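Local atomic coordinates of dual function macrocyclase-peptidase POPB (Galerina marginata, PDB entry 5N4B), a protein that cleaves peptide bonds after proline and closes peptides into rings in amanitin toxin biosynthesis, acting as a serine peptidase and macrocyclase. Residues A[235-240]-A[263-268]; A[273-278]-A[286-291]; A[572-577]-A[594-599]; A[492-497]-A[522-527]. The protein carries 1 engineered substitution. All blocks are in the same frame, centred on the assembly; numbering follows the deposited sequence.

Interaction 1. Residues A[235-240]-A[263-268]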
loop_
_atom_site.group_PDB
_atom_site.type_symbol
_atom_site.label_atom_id
_atom_site.label_comp_id
_atom_site.label_asym_id
_atom_site.label_seq_id
_atom_site.Cartn_x
_atom_site.Cartn_y
_atom_site.Cartn_z
ATOM N N ALA A 235 -4.800 12.841 -17.560
ATOM C CA ALA A 235 -4.499 11.437 -17.838
ATOM C C ALA A 235 -5.206 10.950 -19.085
ATOM O O ALA A 235 -6.322 11.383 -19.437
ATOM C CB ALA A 235 -4.935 10.556 -16.676
ATOM N N MET A 236 -4.561 10.013 -19.741
ATOM C CA MET A 236 -5.059 9.380 -20.953
ATOM C C MET A 236 -4.924 7.879 -20.780
ATOM O O MET A 236 -3.842 7.377 -20.450
ATOM C CB MET A 236 -4.209 9.774 -22.186
ATOM C CG MET A 236 -4.236 11.241 -22.507
ATOM S SD MET A 236 -2.857 11.759 -23.536
ATOM C CE MET A 236 -1.649 12.045 -22.242
ATOM N N MET A 237 -5.985 7.141 -21.055
ATOM C CA MET A 237 -5.866 5.699 -21.207
ATOM C C MET A 237 -5.493 5.412 -22.657
ATOM O O MET A 237 -6.195 5.824 -23.585
ATOM C CB MET A 237 -7.160 4.988 -20.808
ATOM C CG MET A 237 -7.107 3.486 -20.928
ATOM S SD MET A 237 -5.853 2.659 -19.960
ATOM C CE MET A 237 -6.389 3.112 -18.323
ATOM N N CYS A 238 -4.394 4.717 -22.849
ATOM C CA CYS A 238 -3.796 4.521 -24.147
ATOM C C CYS A 238 -3.568 3.049 -24.407
ATOM O O CYS A 238 -3.603 2.214 -23.477
ATOM C CB CYS A 238 -2.447 5.234 -24.239
ATOM S SG CYS A 238 -2.585 7.031 -24.180
ATOM N N TYR A 239 -3.340 2.744 -25.681
ATOM C CA TYR A 239 -3.025 1.400 -26.142
ATOM C C TYR A 239 -1.728 1.415 -26.926
ATOM O O TYR A 239 -1.567 2.226 -27.847
ATOM C CB TYR A 239 -4.169 0.849 -27.000
ATOM C CG TYR A 239 -3.900 -0.469 -27.610
ATOM C CD1 TYR A 239 -4.006 -1.673 -26.909
ATOM C CD2 TYR A 239 -3.528 -0.500 -28.950
ATOM C CE1 TYR A 239 -3.728 -2.891 -27.599
ATOM C CE2 TYR A 239 -3.244 -1.655 -29.585
ATOM C CZ TYR A 239 -3.354 -2.815 -28.940
ATOM O OH TYR A 239 -3.035 -3.923 -29.729
ATOM N N HIS A 240 -0.795 0.550 -26.536
ATOM C CA HIS A 240 0.486 0.372 -27.198
ATOM C C HIS A 240 0.530 -0.967 -27.914
ATOM O O HIS A 240 0.322 -2.013 -27.287
ATOM C CB HIS A 240 1.621 0.410 -26.175
ATOM C CG HIS A 240 2.942 0.172 -26.802
ATOM N ND1 HIS A 240 3.486 1.065 -27.691
ATOM C CD2 HIS A 240 3.758 -0.899 -26.806
ATOM C CE1 HIS A 240 4.630 0.590 -28.159
ATOM N NE2 HIS A 240 4.825 -0.603 -27.632
ATOM N N TYR A 263 -8.067 6.781 -14.807
ATOM C CA TYR A 263 -8.653 5.739 -15.615
ATOM C C TYR A 263 -8.015 4.385 -15.304
ATOM O O TYR A 263 -6.855 4.292 -14.914
ATOM C CB TYR A 263 -8.544 6.035 -17.129
ATOM C CG TYR A 263 -9.113 7.392 -17.394
ATOM C CD1 TYR A 263 -10.467 7.618 -17.243
ATOM C CD2 TYR A 263 -8.284 8.486 -17.645
ATOM C CE1 TYR A 263 -10.978 8.884 -17.378
ATOM C CE2 TYR A 263 -8.816 9.768 -17.792
ATOM C CZ TYR A 263 -10.159 9.934 -17.645
ATOM O OH TYR A 263 -10.720 11.173 -17.745
ATOM N N GLY A 264 -8.805 3.347 -15.451
ATOM C CA GLY A 264 -8.312 1.985 -15.457
ATOM C C GLY A 264 -9.029 1.190 -16.530
ATOM O O GLY A 264 -10.014 1.649 -17.106
ATOM N N ALA A 265 -8.533 -0.006 -16.802
ATOM C CA ALA A 265 -9.070 -0.858 -17.841
ATOM C C ALA A 265 -8.988 -2.307 -17.459
ATOM O O ALA A 265 -8.320 -2.701 -16.498
ATOM C CB ALA A 265 -8.342 -0.642 -19.178
ATOM N N ASP A 266 -9.771 -3.096 -18.192
ATOM C CA ASP A 266 -9.699 -4.557 -18.118
ATOM C C ASP A 266 -10.157 -5.110 -19.464
ATOM O O ASP A 266 -10.881 -4.441 -20.209
ATOM C CB ASP A 266 -10.602 -5.124 -17.007
ATOM C CG ASP A 266 -9.882 -5.387 -15.650
ATOM O OD1 ASP A 266 -8.754 -5.920 -15.628
ATOM O OD2 ASP A 266 -10.496 -5.061 -14.570
ATOM N N THR A 267 -9.706 -6.313 -19.797
ATOM C CA THR A 267 -10.104 -6.985 -21.033
ATOM C C THR A 267 -10.647 -8.374 -20.706
ATOM O O THR A 267 -10.052 -9.122 -19.921
ATOM C CB THR A 267 -8.965 -7.101 -22.021
ATOM O OG1 THR A 267 -7.858 -7.695 -21.325
ATOM C CG2 THR A 267 -8.591 -5.710 -22.567
ATOM N N SER A 268 -11.789 -8.702 -21.286
ATOM C CA SER A 268 -12.381 -10.004 -21.024
ATOM C C SER A 268 -11.557 -11.128 -21.648
ATOM O O SER A 268 -10.942 -10.974 -22.709
ATOM C CB SER A 268 -13.824 -10.054 -21.493
ATOM O OG SER A 268 -13.883 -10.027 -22.909
#

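Interaction 2. Residues A[273-278]-A[286-291]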
loop_
_atom_site.group_PDB
_atom_site.type_symbol
_atom_site.label_atom_id
_atom_site.label_comp_id
_atom_site.label_asym_id
_atom_site.label_seq_id
_atom_site.Cartn_x
_atom_site.Cartn_y
_atom_site.Cartn_z
ATOM N N TYR A 273 -14.823 -8.014 -24.857
ATOM C CA TYR A 273 -15.083 -6.750 -24.189
ATOM C C TYR A 273 -13.801 -6.082 -23.732
ATOM O O TYR A 273 -12.831 -6.737 -23.328
ATOM C CB TYR A 273 -15.982 -6.957 -22.967
ATOM C CG TYR A 273 -17.373 -7.382 -23.271
ATOM C CD1 TYR A 273 -18.212 -6.580 -24.019
ATOM C CD2 TYR A 273 -17.863 -8.560 -22.746
ATOM C CE1 TYR A 273 -19.512 -6.943 -24.249
ATOM C CE2 TYR A 273 -19.172 -8.969 -22.993
ATOM C CZ TYR A 273 -19.984 -8.141 -23.766
ATOM O OH TYR A 273 -21.293 -8.535 -23.973
ATOM N N LEU A 274 -13.834 -4.771 -23.821
ATOM C CA LEU A 274 -12.898 -3.861 -23.181
ATOM C C LEU A 274 -13.684 -3.037 -22.173
ATOM O O LEU A 274 -14.697 -2.414 -22.511
ATOM C CB LEU A 274 -12.270 -2.944 -24.231
ATOM C CG LEU A 274 -11.414 -1.779 -23.740
ATOM C CD1 LEU A 274 -10.217 -2.280 -23.044
ATOM C CD2 LEU A 274 -11.034 -0.908 -24.945
ATOM N N TYR A 275 -13.178 -2.956 -20.963
ATOM C CA TYR A 275 -13.811 -2.208 -19.907
ATOM C C TYR A 275 -12.991 -0.991 -19.539
ATOM O O TYR A 275 -11.752 -1.065 -19.453
ATOM C CB TYR A 275 -13.941 -3.095 -18.691
ATOM C CG TYR A 275 -14.646 -4.415 -18.907
ATOM C CD1 TYR A 275 -16.040 -4.496 -19.053
ATOM C CD2 TYR A 275 -13.946 -5.615 -18.960
ATOM C CE1 TYR A 275 -16.673 -5.696 -19.228
ATOM C CE2 TYR A 275 -14.617 -6.830 -19.122
ATOM C CZ TYR A 275 -15.978 -6.842 -19.256
ATOM O OH TYR A 275 -16.588 -8.063 -19.406
ATOM N N LEU A 276 -13.685 0.136 -19.299
ATOM C CA LEU A 276 -13.057 1.369 -18.843
ATOM C C LEU A 276 -13.640 1.775 -17.515
ATOM O O LEU A 276 -14.864 1.892 -17.376
ATOM C CB LEU A 276 -13.306 2.489 -19.842
ATOM C CG LEU A 276 -12.728 3.877 -19.487
ATOM C CD1 LEU A 276 -11.245 3.928 -19.640
ATOM C CD2 LEU A 276 -13.402 4.970 -20.341
ATOM N N TYR A 277 -12.761 1.985 -16.556
ATOM C CA TYR A 277 -13.116 2.511 -15.257
ATOM C C TYR A 277 -12.656 3.967 -15.188
ATOM O O TYR A 277 -11.605 4.336 -15.738
ATOM C CB TYR A 277 -12.398 1.772 -14.139
ATOM C CG TYR A 277 -12.548 0.259 -14.139
ATOM C CD1 TYR A 277 -13.742 -0.353 -13.913
ATOM C CD2 TYR A 277 -11.448 -0.535 -14.290
ATOM C CE1 TYR A 277 -13.844 -1.721 -13.912
ATOM C CE2 TYR A 277 -11.549 -1.912 -14.279
ATOM C CZ TYR A 277 -12.751 -2.496 -14.068
ATOM O OH TYR A 277 -12.841 -3.889 -13.998
ATOM N N GLN A 278 -13.453 4.812 -14.550
ATOM C CA GLN A 278 -13.086 6.199 -14.271
ATOM C C GLN A 278 -13.246 6.522 -12.797
ATOM O O GLN A 278 -14.235 6.131 -12.165
ATOM C CB GLN A 278 -13.918 7.196 -15.060
ATOM C CG GLN A 278 -14.009 6.835 -16.558
ATOM C CD GLN A 278 -14.691 7.868 -17.403
ATOM O OE1 GLN A 278 -14.526 9.084 -17.206
ATOM N NE2 GLN A 278 -15.474 7.388 -18.350
ATOM N N ASN A 286 -16.654 4.519 -8.844
ATOM C CA ASN A 286 -16.187 4.583 -10.191
ATOM C C ASN A 286 -17.240 4.407 -11.259
ATOM O O ASN A 286 -18.212 3.811 -11.089
ATOM C CB ASN A 286 -15.006 3.591 -10.435
ATOM C CG ASN A 286 -15.392 2.116 -10.406
ATOM O OD1 ASN A 286 -15.580 1.462 -11.408
ATOM N ND2 ASN A 286 -15.482 1.649 -9.286
ATOM N N LEU A 287 -16.943 4.962 -12.413
ATOM C CA LEU A 287 -17.726 4.695 -13.594
ATOM C C LEU A 287 -17.240 3.400 -14.246
ATOM O O LEU A 287 -16.121 2.919 -14.017
ATOM C CB LEU A 287 -17.618 5.845 -14.622
ATOM C CG LEU A 287 -17.896 7.232 -14.060
ATOM C CD1 LEU A 287 -17.889 8.256 -15.180
ATOM C CD2 LEU A 287 -19.161 7.318 -13.294
ATOM N N LEU A 288 -18.090 2.821 -15.065
ATOM C CA LEU A 288 -17.772 1.590 -15.773
ATOM C C LEU A 288 -18.448 1.637 -17.133
ATOM O O LEU A 288 -19.684 1.643 -17.227
ATOM C CB LEU A 288 -18.241 0.360 -14.983
ATOM C CG LEU A 288 -18.224 -0.977 -15.748
ATOM C CD1 LEU A 288 -16.836 -1.350 -16.033
ATOM C CD2 LEU A 288 -18.965 -2.051 -14.972
ATOM N N TRP A 289 -17.629 1.714 -18.180
ATOM C CA TRP A 289 -18.108 1.705 -19.555
ATOM C C TRP A 289 -17.579 0.453 -20.239
ATOM O O TRP A 289 -16.512 -0.090 -19.862
ATOM C CB TRP A 289 -17.690 2.958 -20.339
ATOM C CG TRP A 289 -18.221 4.279 -19.832
ATOM C CD1 TRP A 289 -19.097 4.504 -18.821
ATOM C CD2 TRP A 289 -17.870 5.557 -20.359
ATOM N NE1 TRP A 289 -19.307 5.861 -18.674
ATOM C CE2 TRP A 289 -18.577 6.523 -19.620
ATOM C CE3 TRP A 289 -17.014 5.966 -21.384
ATOM C CZ2 TRP A 289 -18.468 7.877 -19.879
ATOM C CZ3 TRP A 289 -16.881 7.334 -21.634
ATOM C CH2 TRP A 289 -17.638 8.257 -20.898
ATOM N N VAL A 290 -18.324 -0.038 -21.229
ATOM C CA VAL A 290 -18.030 -1.305 -21.875
ATOM C C VAL A 290 -18.018 -1.117 -23.372
ATOM O O VAL A 290 -18.997 -0.631 -23.936
ATOM C CB VAL A 290 -19.083 -2.372 -21.511
ATOM C CG1 VAL A 290 -18.735 -3.714 -22.192
ATOM C CG2 VAL A 290 -19.193 -2.545 -20.002
ATOM N N ALA A 291 -16.967 -1.563 -24.019
ATOM C CA ALA A 291 -16.855 -1.571 -25.471
ATOM C C ALA A 291 -16.788 -3.002 -25.968
ATOM O O ALA A 291 -16.145 -3.867 -25.354
ATOM C CB ALA A 291 -15.617 -0.840 -25.978
#

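Interaction 3. Residues A[572-577]-A[594-599]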
loop_
_atom_site.group_PDB
_atom_site.type_symbol
_atom_site.label_atom_id
_atom_site.label_comp_id
_atom_site.label_asym_id
_atom_site.label_seq_id
_atom_site.Cartn_x
_atom_site.Cartn_y
_atom_site.Cartn_z
ATOM N N VAL A 572 3.256 3.008 25.736
ATOM C CA VAL A 572 2.662 2.795 24.409
ATOM C C VAL A 572 3.312 3.769 23.436
ATOM O O VAL A 572 3.222 4.984 23.611
ATOM C CB VAL A 572 1.143 2.987 24.399
ATOM C CG1 VAL A 572 0.618 2.689 23.010
ATOM C CG2 VAL A 572 0.433 2.108 25.452
ATOM N N ALA A 573 3.965 3.247 22.421
ATOM C CA ALA A 573 4.545 4.012 21.334
ATOM C C ALA A 573 3.659 3.848 20.120
ATOM O O ALA A 573 3.034 2.796 19.951
ATOM C CB ALA A 573 5.937 3.521 20.984
ATOM N N ILE A 574 3.587 4.868 19.288
ATOM C CA ILE A 574 2.746 4.815 18.097
ATOM C C ILE A 574 3.558 5.052 16.840
ATOM O O ILE A 574 4.546 5.804 16.835
ATOM C CB ILE A 574 1.528 5.761 18.156
ATOM C CG1 ILE A 574 1.935 7.184 18.469
ATOM C CG2 ILE A 574 0.487 5.244 19.172
ATOM C CD1 ILE A 574 0.767 8.211 18.418
ATOM N N ASN A 575 3.106 4.419 15.750
ATOM C CA ASN A 575 3.791 4.457 14.470
ATOM C C ASN A 575 2.763 4.319 13.358
ATOM O O ASN A 575 1.753 3.619 13.516
ATOM C CB ASN A 575 4.813 3.301 14.440
ATOM C CG ASN A 575 5.586 3.157 13.139
ATOM O OD1 ASN A 575 5.692 2.034 12.625
ATOM N ND2 ASN A 575 6.150 4.223 12.618
ATOM N N GLY A 576 3.022 5.013 12.242
ATOM C CA GLY A 576 2.181 4.926 11.052
ATOM C C GLY A 576 2.814 5.758 9.963
ATOM O O GLY A 576 3.699 6.577 10.227
ATOM N N ALA A 577 2.399 5.472 8.734
ATOM C CA ALA A 577 2.958 6.118 7.561
ATOM C C ALA A 577 1.859 6.690 6.677
ATOM O O ALA A 577 0.786 6.109 6.529
ATOM C CB ALA A 577 3.800 5.127 6.730
ATOM N N GLY A 594 0.899 12.327 28.356
ATOM C CA GLY A 594 1.339 11.045 28.872
ATOM C C GLY A 594 0.618 9.842 28.309
ATOM O O GLY A 594 0.890 8.716 28.732
ATOM N N THR A 595 -0.283 10.023 27.355
ATOM C CA THR A 595 -0.936 8.869 26.739
ATOM C C THR A 595 0.070 8.016 25.983
ATOM O O THR A 595 -0.051 6.784 25.959
ATOM C CB THR A 595 -2.019 9.337 25.762
ATOM O OG1 THR A 595 -3.052 10.029 26.447
ATOM C CG2 THR A 595 -2.702 8.185 25.026
ATOM N N PHE A 596 1.044 8.649 25.340
ATOM C CA PHE A 596 2.029 7.943 24.543
ATOM C C PHE A 596 3.409 8.188 25.104
ATOM O O PHE A 596 3.691 9.268 25.612
ATOM C CB PHE A 596 1.988 8.474 23.120
ATOM C CG PHE A 596 0.638 8.386 22.484
ATOM C CD1 PHE A 596 0.096 7.152 22.205
ATOM C CD2 PHE A 596 -0.095 9.501 22.169
ATOM C CE1 PHE A 596 -1.159 7.030 21.637
ATOM C CE2 PHE A 596 -1.364 9.398 21.576
ATOM C CZ PHE A 596 -1.879 8.152 21.310
ATOM N N GLY A 597 4.265 7.179 24.978
ATOM C CA GLY A 597 5.655 7.273 25.395
ATOM C C GLY A 597 6.610 7.577 24.264
ATOM O O GLY A 597 7.745 7.975 24.525
ATOM N N ALA A 598 6.184 7.392 23.013
ATOM C CA ALA A 598 7.023 7.689 21.866
ATOM C C ALA A 598 6.136 7.740 20.640
ATOM O O ALA A 598 5.079 7.108 20.595
ATOM C CB ALA A 598 8.118 6.663 21.624
ATOM N N ALA A 599 6.608 8.457 19.624
ATOM C CA ALA A 599 5.837 8.623 18.407
ATOM C C ALA A 599 6.752 8.675 17.199
ATOM O O ALA A 599 7.735 9.421 17.194
ATOM C CB ALA A 599 4.994 9.903 18.480
HETATM O O HOH W 1 1.746 5.136 27.060
#

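Interaction 4. Residues A[492-497]-A[522-527]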
loop_
_atom_site.group_PDB
_atom_site.type_symbol
_atom_site.label_atom_id
_atom_site.label_comp_id
_atom_site.label_asym_id
_atom_site.label_seq_id
_atom_site.Cartn_x
_atom_site.Cartn_y
_atom_site.Cartn_z
ATOM N N ALA A 492 4.341 -1.377 24.452
ATOM C CA ALA A 492 3.523 -1.670 23.291
ATOM C C ALA A 492 3.919 -0.761 22.145
ATOM O O ALA A 492 4.190 0.421 22.364
ATOM C CB ALA A 492 2.021 -1.479 23.606
ATOM N N ILE A 493 4.003 -1.317 20.943
ATOM C CA ILE A 493 4.030 -0.526 19.726
ATOM C C ILE A 493 2.682 -0.674 19.070
ATOM O O ILE A 493 2.245 -1.796 18.765
ATOM C CB ILE A 493 5.175 -0.872 18.792
ATOM C CG1 ILE A 493 6.434 -0.201 19.360
ATOM C CG2 ILE A 493 4.879 -0.350 17.425
ATOM C CD1 ILE A 493 6.963 -0.699 20.599
ATOM N N GLN A 494 2.011 0.455 18.893
ATOM C CA GLN A 494 0.656 0.520 18.361
ATOM C C GLN A 494 0.717 1.163 16.985
ATOM O O GLN A 494 1.186 2.303 16.839
ATOM C CB GLN A 494 -0.252 1.304 19.305
ATOM C CG GLN A 494 -1.666 1.445 18.858
ATOM C CD GLN A 494 -2.510 2.194 19.823
ATOM O OE1 GLN A 494 -2.574 1.819 20.989
ATOM N NE2 GLN A 494 -3.134 3.281 19.390
ATOM N N TYR A 495 0.242 0.433 15.989
ATOM C CA TYR A 495 0.394 0.809 14.595
ATOM C C TYR A 495 -0.959 1.106 14.002
ATOM O O TYR A 495 -1.934 0.417 14.304
ATOM C CB TYR A 495 1.021 -0.368 13.826
ATOM C CG TYR A 495 1.334 -0.092 12.388
ATOM C CD1 TYR A 495 2.278 0.858 12.043
ATOM C CD2 TYR A 495 0.691 -0.757 11.386
ATOM C CE1 TYR A 495 2.562 1.160 10.707
ATOM C CE2 TYR A 495 0.968 -0.475 10.046
ATOM C CZ TYR A 495 1.905 0.488 9.719
ATOM O OH TYR A 495 2.198 0.777 8.391
ATOM N N GLY A 496 -1.035 2.101 13.143
ATOM C CA GLY A 496 -2.284 2.402 12.476
ATOM C C GLY A 496 -2.096 3.103 11.147
ATOM O O GLY A 496 -1.035 3.648 10.836
ATOM N N TYR A 497 -3.185 3.095 10.381
ATOM C CA TYR A 497 -3.273 3.834 9.127
ATOM C C TYR A 497 -4.495 4.736 9.213
ATOM O O TYR A 497 -4.337 5.949 9.373
ATOM C CB TYR A 497 -3.307 2.892 7.919
ATOM C CG TYR A 497 -3.306 3.610 6.611
ATOM C CD1 TYR A 497 -2.136 4.215 6.120
ATOM C CD2 TYR A 497 -4.456 3.692 5.826
ATOM C CE1 TYR A 497 -2.141 4.857 4.889
ATOM C CE2 TYR A 497 -4.451 4.329 4.620
ATOM C CZ TYR A 497 -3.297 4.914 4.149
ATOM O OH TYR A 497 -3.279 5.537 2.909
ATOM N N ILE A 522 4.744 -5.794 23.185
ATOM C CA ILE A 522 3.600 -6.275 22.417
ATOM C C ILE A 522 3.388 -5.340 21.221
ATOM O O ILE A 522 3.839 -4.184 21.222
ATOM C CB ILE A 522 2.339 -6.390 23.277
ATOM C CG1 ILE A 522 1.787 -5.023 23.668
ATOM C CG2 ILE A 522 2.581 -7.270 24.501
ATOM C CD1 ILE A 522 0.504 -5.066 24.453
ATOM N N PHE A 523 2.744 -5.868 20.161
ATOM C CA PHE A 523 2.386 -5.104 18.969
ATOM C C PHE A 523 0.867 -5.078 18.883
ATOM O O PHE A 523 0.216 -6.111 18.956
ATOM C CB PHE A 523 2.958 -5.791 17.737
ATOM C CG PHE A 523 2.795 -5.087 16.441
ATOM C CD1 PHE A 523 3.313 -3.823 16.265
ATOM C CD2 PHE A 523 2.203 -5.735 15.384
ATOM C CE1 PHE A 523 3.211 -3.166 15.046
ATOM C CE2 PHE A 523 2.075 -5.057 14.163
ATOM C CZ PHE A 523 2.566 -3.802 14.014
ATOM N N ALA A 524 0.304 -3.893 18.715
ATOM C CA ALA A 524 -1.130 -3.684 18.754
ATOM C C ALA A 524 -1.575 -3.024 17.465
ATOM O O ALA A 524 -1.009 -2.009 17.057
ATOM C CB ALA A 524 -1.509 -2.806 19.942
ATOM N N VAL A 525 -2.645 -3.550 16.866
ATOM C CA VAL A 525 -3.152 -3.057 15.575
ATOM C C VAL A 525 -4.653 -2.863 15.671
ATOM O O VAL A 525 -5.422 -3.805 15.411
ATOM C CB VAL A 525 -2.815 -4.014 14.431
ATOM C CG1 VAL A 525 -3.213 -3.419 13.095
ATOM C CG2 VAL A 525 -1.315 -4.351 14.415
ATOM N N PRO A 526 -5.115 -1.704 16.124
ATOM C CA PRO A 526 -6.558 -1.462 16.250
ATOM C C PRO A 526 -7.178 -1.190 14.894
ATOM O O PRO A 526 -6.656 -0.429 14.071
ATOM C CB PRO A 526 -6.637 -0.236 17.157
ATOM C CG PRO A 526 -5.351 0.495 16.904
ATOM C CD PRO A 526 -4.326 -0.580 16.657
ATOM N N SER A 527 -8.359 -1.771 14.672
ATOM C CA SER A 527 -9.076 -1.636 13.414
ATOM C C SER A 527 -9.951 -0.379 13.444
ATOM O O SER A 527 -11.170 -0.439 13.344
ATOM C CB SER A 527 -9.938 -2.867 13.164
ATOM O OG SER A 527 -9.186 -4.081 13.292
HETATM O O HOH W 2 -4.202 -0.416 12.921
#

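Interaction 1. Residues A[235-240]-A[263-268]
Met237 and Tyr263 carry this contact between neighbouring blades of the beta-propeller, the methionine lying on the tyrosine's CB and backbone while the ring turns toward Ala235. Met237 starts with CG anti to the backbone N (chi1 -179°), then bends at both chi2 and chi3, so the chain hooks back and its methyl end drops onto the backbone of the other strand. There CE rests 3.6 Å from Gly264 CA and equally near the carbonyl oxygen of Tyr263, with Tyr263 CB 3.8 Å from the same methyl. The sulfur sits further along, Met237 SD lying 4.2 Å from Ala265 CB.

Tyr263 sets its CG beside the backbone N (chi1 -53°), which carries the ring back along its own strand toward Ala235. The ring meets Ala235 with one edge: CE2 of Tyr263 is 3.4 Å from Ala235 O, which lies near the ring plane, while Ala235 CB approaches Tyr263 CD2 at 4.1 Å. No hydrogen bond joins the two segments, so the contact is van der Waals packing throughout, and it is largely buried.

The strand axes stay 7.3 Å apart and diverge by 33°, too far for backbone pairing; these are strands of two different four-stranded sheets packed face on. Strand 236-241 is an inner strand of its blade, flanked by 214-219 and 250-254, and the Tyr263 ring also meets Tyr253 of the latter edge-to-face. Strand 262-267 is the first strand of the next blade, with 273-279 beside it.

Interaction 2. Residues A[273-278]-A[286-291]
This is the antiparallel pairing of a beta hairpin, the two middle strands of one four-stranded blade in the propeller domain. Five residue pairs run from Leu274 with Ala291 to Gln278 with Leu287. The hydrogen-bonded pairs are gripped twice: Leu276 N reaches Trp289 O at 2.9 Å, and Trp289 N returns a bond to Leu276 O. At the Gln278 end the ladder loosens, the bond from Gln278 N to Leu287 O being weak at 3.3 Å.

On the face with Leu274, Leu276 and Trp289, the extended Gln278 chain brings the NH2 end of its amide over the indole face, the amide standing nearly upright on it (planes 80° apart). NE2 of Gln278 stands 3.2 Å above the Trp289 ring plane toward the rim. Leu276 CD2 lies beside Trp289 CE3 at 3.9 Å. The opposite face carries Tyr275 and Tyr277 with Val290 and Leu288: Tyr275 takes Val290 CG2 at its edge, and Tyr277 CE1 lies alongside Leu288 CD1. At the end of the strand Tyr273 crosses Val290 obliquely, CD1 3.4 Å from Val290 CG1. Tyr277 OH bonds to Asp266 on strand 262-267, while Trp289 NE1 bonds to Asn309.

Strands 262-267 and 305-308 flank the hairpin, completing the up-and-down antiparallel meander that forms each blade of a beta-propeller.

Interaction 3. Residues A[572-577]-A[594-599]
Val572 O is held by one strong bond and one softer contact: Gly597 N donates to it at 2.8 Å, nearly straight at 169°, and Phe596 CA adds a CA-H...O approach at 3.3 Å. The N-H comes from above the carbonyl plane, 35° out of it. One water ties the same end together, accepting a hydrogen bond from Val572 N and donating one to Thr595 O. Further along, Ile574 N bonds to Ala598 O at 3.0 Å, whereas Ala598 N is buried with no partner in the model.

These bonds join the two parallel strands of a beta-alpha-beta crossover: strand 572-577 leads through helix 579-590 into strand 598-602, part of the mixed central sheet of the alpha/beta-hydrolase domain. The catalytic serine position, Ala578 by engineered substitution here, follows directly on the first strand.

Ile574 dominates the side-chain packing. Its CG1 takes the crowded position between backbone N and carbonyl carbon (chi1 53°), and the extended chi2 sends CD1 squarely over the Phe596 ring, 3.8 Å from the centroid, a CH-pi contact. The CG2 branch meets the same ring at Phe596 CE1, 3.5 Å away. Thr595 CG2 lies over the ring's other face, also above its centre. On the far side of the sheet Ala573 CB meets Ala598 CB at 3.9 Å. Helix 548-563 packs on Val572, Ile574 and Phe596, and helix 705-722 on Ala573 and Ala598.

Interaction 4. Residues A[492-497]-A[522-527]
Phe523 crosses Ile493 obliquely, its ring swung toward strand 492-495. Its CG is anti to the backbone N (chi1 -175°), and this torsion helps bring the ring over the partner strand. Ile493 CG2 meets the ring edge in its plane, 4.0 Å from Phe523 CD1. Further along, Tyr495 CB rests 3.8 Å from Phe523 CE1; Tyr495 shares the anti setting (chi1 -176°), but its ring runs off away from strand 522-526, and its OH bonds to the backbone of the bound peptide.

Ala492, Gln494, Ile522 and Ala524 project from the other face. Ile522 puts CG1 in the crowded position between N and carbonyl carbon, laying it against Ala492 CB at 3.6 Å. Gln494 is extended; the side chain crosses that of Pro526 at about a right angle, CG against Pro526 CD, and its NE2 bonds to Phe554 O in helix 548-563.

The backbones run parallel in register. Ile493 N donates a hydrogen bond to Ile522 O, and Ala524 N one to Ile493 O. Tyr495 N then bonds to Ala524 O at 2.9 Å, almost exactly along the C=O axis. Beyond that, proline offers no N-H, and Tyr495 O instead accepts a hydrogen bond from a water that also donates to Pro526 O.

Helix 510-519 links the strands as a beta-alpha-beta unit of the alpha/beta-hydrolase sheet. Strand 492-495 lies between 522-526 and 572-577, while strand 473-481 runs antiparallel on the outer flank of 522-526; helix 548-563 covers Gln494 and Pro526.

How the interactions relate
The four contacts fall into two groups on opposite sides of the chain's centre. Interactions 1 and 2 share a propeller blade, their centres 9 Å apart: Gly264 O and Tyr277 N probably hydrogen-bond at 2.8 Å, joining the strand that packs on the previous blade to the hairpin. Interactions 3 and 4 lie in the hydrolase sheet, centres 10 Å apart, with Ala573 N probably bonded to Ala492 O at 2.8 Å. Both border the active site: segment 572-577 runs straight into Ala578, the engineered nucleophile position, and the Tyr495 side chain is about 8 Å from that of Ala578; Tyr495 and Asn575 both meet the bound peptide. Interactions 1 and 4 keep about 18 Å between nearest atoms.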